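Side-chain contacts in cytosol aminopeptidase (Coxiella burnetii, PDB 3IJ3), which probably acts as a manganese-dependent metalloaminopeptidase of the M17 family, removing residues from the N-terminus of peptides: residues T164-L167 against T168-L172; K272-G275 against G276-A280; A284-I287 against M288-Q291. All blocks are in the same frame, centred on the assembly; numbering follows the deposited sequence. Where two conformers were deposited one is given.

Contact 1 (T164-L167 against T168-L172)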
# COMPACT_ATOMS: atom_id res chain seq x y z
N THR A 164 -3.16 47.77 11.90
CA THR A 164 -3.39 47.76 10.45
C THR A 164 -2.22 47.11 9.71
O THR A 164 -2.44 46.28 8.83
CB THR A 164 -3.62 49.18 9.90
OG1 THR A 164 -4.75 49.77 10.55
CG2 THR A 164 -3.88 49.13 8.38
N ASP A 165 -1.01 47.48 10.10
CA ASP A 165 0.22 46.95 9.50
C ASP A 165 0.20 45.41 9.63
O ASP A 165 0.44 44.69 8.65
CB ASP A 165 1.50 47.49 10.18
CG ASP A 165 1.85 48.93 9.79
OD1 ASP A 165 1.20 49.50 8.89
OD2 ASP A 165 2.81 49.48 10.37
N TRP A 166 -0.10 44.90 10.82
CA TRP A 166 -0.15 43.46 11.01
C TRP A 166 -1.29 42.78 10.26
O TRP A 166 -1.08 41.73 9.66
CB TRP A 166 -0.19 43.05 12.50
CG TRP A 166 1.15 42.95 13.11
CD1 TRP A 166 1.66 43.71 14.11
CD2 TRP A 166 2.19 42.02 12.74
NE1 TRP A 166 2.95 43.32 14.40
CE2 TRP A 166 3.29 42.29 13.57
CE3 TRP A 166 2.28 41.00 11.80
CZ2 TRP A 166 4.48 41.57 13.47
CZ3 TRP A 166 3.46 40.29 11.69
CH2 TRP A 166 4.54 40.57 12.53
N LEU A 167 -2.48 43.37 10.31
CA LEU A 167 -3.64 42.77 9.67
C LEU A 167 -3.45 42.67 8.17
O LEU A 167 -3.67 41.61 7.57
CB LEU A 167 -4.90 43.57 9.97
CG LEU A 167 -6.18 43.02 9.32
CD1 LEU A 167 -7.06 42.40 10.33
CD2 LEU A 167 -6.93 44.15 8.64
N THR A 168 -3.01 43.78 7.55
CA THR A 168 -2.80 43.80 6.12
C THR A 168 -1.70 42.83 5.69
O THR A 168 -1.80 42.18 4.65
CB THR A 168 -2.55 45.21 5.57
OG1 THR A 168 -1.35 45.76 6.14
CG2 THR A 168 -3.79 46.11 5.84
N THR A 169 -0.67 42.70 6.52
CA THR A 169 0.44 41.79 6.21
C THR A 169 -0.03 40.33 6.35
O THR A 169 0.29 39.49 5.50
CB THR A 169 1.63 42.07 7.13
OG1 THR A 169 2.11 43.42 6.89
CG2 THR A 169 2.73 41.05 6.90
N ILE A 170 -0.77 40.02 7.41
CA ILE A 170 -1.27 38.64 7.59
C ILE A 170 -2.28 38.30 6.49
O ILE A 170 -2.27 37.17 5.99
CB ILE A 170 -1.82 38.41 9.01
CG1 ILE A 170 -0.66 38.52 10.02
CG2 ILE A 170 -2.55 37.03 9.10
CD1 ILE A 170 -1.10 38.65 11.48
N TYR A 171 -3.14 39.25 6.14
CA TYR A 171 -4.08 39.05 5.03
C TYR A 171 -3.35 38.74 3.72
O TYR A 171 -3.79 37.89 2.92
CB TYR A 171 -4.98 40.25 4.86
CG TYR A 171 -6.25 40.26 5.73
CD1 TYR A 171 -6.26 39.75 7.02
CD2 TYR A 171 -7.40 40.86 5.26
CE1 TYR A 171 -7.44 39.80 7.82
CE2 TYR A 171 -8.55 40.92 6.03
CZ TYR A 171 -8.57 40.38 7.30
OH TYR A 171 -9.76 40.49 8.03
N LEU A 172 -2.24 39.45 3.48
CA LEU A 172 -1.44 39.22 2.28
C LEU A 172 -0.91 37.78 2.28
O LEU A 172 -0.99 37.08 1.27
CB LEU A 172 -0.28 40.21 2.19
CG LEU A 172 0.73 39.98 1.08
CD1 LEU A 172 0.04 40.11 -0.30
CD2 LEU A 172 1.88 41.03 1.21
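Residues 164-172 make two successive turns of helix 157-178, the long helix that follows the last strand of the N-terminal sheet, and Thr-164 and Thr-168 meet here one turn apart. The carbonyl O of Thr-164 accepts twice from Thr-168: N donates at 2.9 Å with a nearly straight N-H...O angle of 171°, and OG1 folds back to the same oxygen. Thr-168 can do this because its OG1 sits between the backbone N and the carbonyl carbon (chi1 62°), which also brings CG2 to 3.9 Å from CG2 of Thr-164. Thr-169 repeats the doubled grip on Asp-165 O, with OG1 at 2.7 Å and N at 3.1 Å. Here the two donors reach the oxygen from opposite faces of its carbonyl plane. Both threonine hydroxyls thus donate to their own helix, while their oxygens accept from Arg-285 NH1. Asp-165 OD2 forms a salt bridge with Lys-161 NZ and accepts from Gln-290 NE2.

On another side of the helix the contact is apolar. Leu-167 lays CG over one face of the Tyr-171 ring, a CH-pi contact with CG 4.1 Å from the ring centroid, displaced toward the rim. Its CD1 comes within 3.6 Å of Tyr-171 CE1. The phenol OH is tied to Gly-134 O, which probably limits how the ring can swing away from the leucine. Ile-170 CD1 approaches Trp-166 CE3 obliquely at 4.1 Å, while Leu-131 of helix 123-135 and Leu-470 of helix 470-481 close in on the indole. Helix 157-178 is thus packed against helices 123-135, 275-289 and 470-481, and its i to i+4 hydroxyl-to-carbonyl bonds are common for threonines within helices.

Contact 2 (K272-G275 against G276-A280); sequences KDMG and GAAHA. With LI (lithium ion), chain C.
Residues 272-275 form an irregular turn that runs straight into helix 275-289, with Met-274 at the N-cap. The first helical bonds follow: Ala-278 N donates to Met-274 O at 3.1 Å, lying in the carbonyl plane, and His-279 N donates to Gly-275 O at 2.9 Å. The latter oxygen is gripped a second time by the imidazole, whose ND1 donates at 2.8 Å from above the carbonyl plane, on the face opposite the backbone N-H. With CG beside the backbone N (chi1 -82°), the His-279 ring is turned back along the helix, and NE2 engages Met-468 N. Met-274 has a bent side chain that doubles over the first turn, putting CE 4.0 Å from Ala-278 CB; Leu-176 of helix 157-178 packs on both. A water joins Asp-273 O to Gly-276 N, accepting from the latter at 2.8 Å. Just before the helix, Asp-273 OD2 binds the lithium ion at 1.9 Å, alongside Asp-255, Glu-334 and a water, while OD1 pairs with Lys-250 and Thr-359.

The ND1 bond adds a side-chain tie from His-279 to the first turn, a few residues after the metal ligand Asp-273. Because ND1 donates to a carbonyl, it carries the proton; NE2, facing a backbone N-H, is then probably the acceptor, consistent with a neutral histidine.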
# COMPACT_ATOMS: atom_id res chain seq x y z
N LYS A 272 0.23 25.41 -1.16
CA LYS A 272 0.83 26.11 -0.01
C LYS A 272 2.31 25.95 0.11
O LYS A 272 2.90 26.51 1.05
CB LYS A 272 0.20 25.66 1.34
CG LYS A 272 0.74 24.35 1.93
CD LYS A 272 0.03 24.03 3.23
CE LYS A 272 0.45 22.69 3.83
NZ LYS A 272 1.90 22.71 4.23
N ASP A 273 2.95 25.23 -0.81
CA ASP A 273 4.39 25.02 -0.68
C ASP A 273 5.26 26.26 -0.98
O ASP A 273 6.51 26.20 -0.98
CB ASP A 273 4.86 23.78 -1.44
CG ASP A 273 5.95 23.02 -0.69
OD1 ASP A 273 5.96 23.06 0.57
OD2 ASP A 273 6.80 22.40 -1.34
N MET A 274 4.59 27.37 -1.24
CA MET A 274 5.24 28.68 -1.36
C MET A 274 4.98 29.53 -0.10
O MET A 274 5.23 30.74 -0.08
CB MET A 274 4.81 29.45 -2.62
CG MET A 274 3.37 29.45 -2.98
SD MET A 274 2.23 30.01 -1.70
CE MET A 274 2.63 31.76 -1.67
N GLY A 275 4.50 28.89 0.96
CA GLY A 275 4.21 29.58 2.22
C GLY A 275 5.43 30.25 2.83
O GLY A 275 5.32 31.31 3.41
N GLY A 276 6.60 29.67 2.63
CA GLY A 276 7.81 30.27 3.17
C GLY A 276 8.11 31.59 2.49
O GLY A 276 8.52 32.57 3.13
N ALA A 277 7.88 31.64 1.17
CA ALA A 277 8.06 32.86 0.40
C ALA A 277 7.07 33.91 0.90
O ALA A 277 7.42 35.09 1.07
CB ALA A 277 7.84 32.59 -1.10
N ALA A 278 5.83 33.49 1.11
CA ALA A 278 4.80 34.46 1.60
C ALA A 278 5.21 35.03 2.95
O ALA A 278 5.06 36.25 3.20
CB ALA A 278 3.43 33.81 1.66
N HIS A 279 5.71 34.17 3.83
CA HIS A 279 6.18 34.61 5.16
C HIS A 279 7.35 35.56 5.06
O HIS A 279 7.39 36.59 5.77
CB HIS A 279 6.57 33.40 6.03
CG HIS A 279 5.40 32.76 6.68
ND1 HIS A 279 4.42 32.07 5.98
CD2 HIS A 279 5.02 32.72 7.98
CE1 HIS A 279 3.50 31.64 6.82
NE2 HIS A 279 3.84 32.02 8.04
N ALA A 280 8.34 35.22 4.23
CA ALA A 280 9.51 36.07 4.07
C ALA A 280 9.08 37.44 3.49
O ALA A 280 9.54 38.49 3.96
CB ALA A 280 10.56 35.39 3.18
LI LI C . 8.05 20.99 -1.53
O HOH W 1 7.59 27.33 1.54
O HOH W 2 8.61 19.50 -0.45

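Contact 3 (A284-I287 against M288-Q291). With SO4 (sulfate ion), chain H.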
# COMPACT_ATOMS: atom_id res chain seq x y z
N ALA A 284 9.33 41.03 5.45
CA ALA A 284 9.95 42.15 4.75
C ALA A 284 9.02 43.37 4.79
O ALA A 284 9.45 44.50 5.04
CB ALA A 284 10.25 41.77 3.28
N ARG A 285 7.74 43.15 4.48
CA ARG A 285 6.76 44.23 4.50
C ARG A 285 6.65 44.91 5.86
O ARG A 285 6.62 46.15 5.93
CB ARG A 285 5.41 43.72 3.99
CG ARG A 285 4.38 44.84 3.89
CD ARG A 285 3.15 44.34 3.16
NE ARG A 285 2.23 45.44 2.94
CZ ARG A 285 1.23 45.79 3.76
NH1 ARG A 285 0.98 45.10 4.86
NH2 ARG A 285 0.48 46.83 3.45
N MET A 286 6.65 44.13 6.95
CA MET A 286 6.59 44.73 8.30
C MET A 286 7.84 45.55 8.60
O MET A 286 7.76 46.65 9.17
CB MET A 286 6.36 43.66 9.38
CG MET A 286 4.97 43.07 9.38
SD MET A 286 3.73 44.29 9.82
CE MET A 286 4.46 44.96 11.27
N ILE A 287 9.00 45.04 8.19
CA ILE A 287 10.25 45.75 8.39
C ILE A 287 10.20 47.12 7.69
O ILE A 287 10.60 48.13 8.28
CB ILE A 287 11.42 44.90 7.85
CG1 ILE A 287 11.67 43.70 8.77
CG2 ILE A 287 12.69 45.74 7.72
CD1 ILE A 287 12.68 42.68 8.16
N MET A 288 9.66 47.15 6.48
CA MET A 288 9.56 48.39 5.70
C MET A 288 8.47 49.34 6.23
O MET A 288 8.68 50.57 6.32
CB MET A 288 9.39 48.07 4.19
CG MET A 288 10.66 47.39 3.59
SD MET A 288 10.59 47.04 1.81
CE MET A 288 9.39 45.68 1.70
N LEU A 289 7.33 48.78 6.61
CA LEU A 289 6.24 49.57 7.19
C LEU A 289 6.65 50.27 8.47
O LEU A 289 6.24 51.40 8.73
CB LEU A 289 5.02 48.67 7.49
CG LEU A 289 4.12 48.31 6.32
CD1 LEU A 289 3.17 47.18 6.68
CD2 LEU A 289 3.35 49.56 5.85
N GLN A 290 7.44 49.58 9.28
CA GLN A 290 7.90 50.09 10.57
C GLN A 290 9.27 50.75 10.51
O GLN A 290 9.80 51.20 11.53
CB GLN A 290 7.90 48.93 11.56
CG GLN A 290 6.52 48.38 11.86
CD GLN A 290 5.76 49.23 12.86
OE1 GLN A 290 6.33 49.70 13.85
NE2 GLN A 290 4.46 49.41 12.64
N GLN A 291 9.81 50.84 9.30
CA GLN A 291 11.10 51.47 9.05
C GLN A 291 12.20 51.03 10.00
O GLN A 291 12.88 51.87 10.59
CB GLN A 291 10.95 53.02 8.99
CG GLN A 291 10.01 53.45 7.84
CD GLN A 291 9.92 54.94 7.61
OE1 GLN A 291 10.43 55.74 8.37
NE2 GLN A 291 9.24 55.32 6.53
S SO4 H . 3.69 52.16 15.40
O1 SO4 H . 2.53 52.90 15.90
O2 SO4 H . 4.54 53.05 14.62
O3 SO4 H . 4.46 51.66 16.53
O4 SO4 H . 3.25 51.05 14.57
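Helix 275-289 ends here in a Schellman motif: regular i to i+4 bonds run as far as Gln-290 N to Met-286 O (2.9 Å), after which Gln-291 takes a positive phi of 47° and the chain leaves the helix. Arg-285 and Leu-289 carry the main side-chain contact. The arginine chain is stretched from CG to NE, and Leu-289 CD1 lies over one face of its guanidinium, toward the rim, 3.5 Å from NH1. The same methyl is 3.8 Å from Arg-285 CG, so one methyl touches both the arginine's CG and its guanidinium. NH1 is held by threonine hydroxyls of helix 157-178, which should help fix the rotation of the group beneath the leucine; the pairing of NH2 with Glu-199 is long and weak.

Met-286 and Gln-290 run side by side in the same direction, meeting through CE of the methionine and CG of the glutamine at 4.0 Å. Bends at chi2 and chi3 turn the methionine forward, toward the next turn, and leave its sulfur 4.3 Å from Leu-289 CD1; Trp-166 of helix 157-178 and Phe-474 of helix 470-481 pack against the methionine. On the side facing strand 295-305, Met-288 curls its methyl back over the preceding turn, CE standing 4.3 Å from Ala-284 CB, and Leu-296 packs on both. At the C-terminal end of the helix, Lys-161 NZ reaches Leu-289 O and Arg-482 NH1 reaches Gln-290 O. The Gln-290 amide also meets a sulfate, probably left by the crystallisation liquor: NE2 donates to its O4 at 2.8 Å and 168°.

Contacts 2 and 3 are the two ends of one helix, 275-289, their centres about 17 Å apart, whereas contact 1 lies on the neighbouring helix 157-178. Contact 2 is wholly buried and closest to the centre of the chain; its chemistry is that of a metal site backed by small residues. Contact 1 is largely buried too, but relies on threonine hydroxyls and aromatic packing. Contact 3 is partly buried, with Gln-291 its most exposed residue. Contacts 1 and 3 join through hydrogen bonds and methionine packing between the two helices; contacts 1 and 2 do not touch.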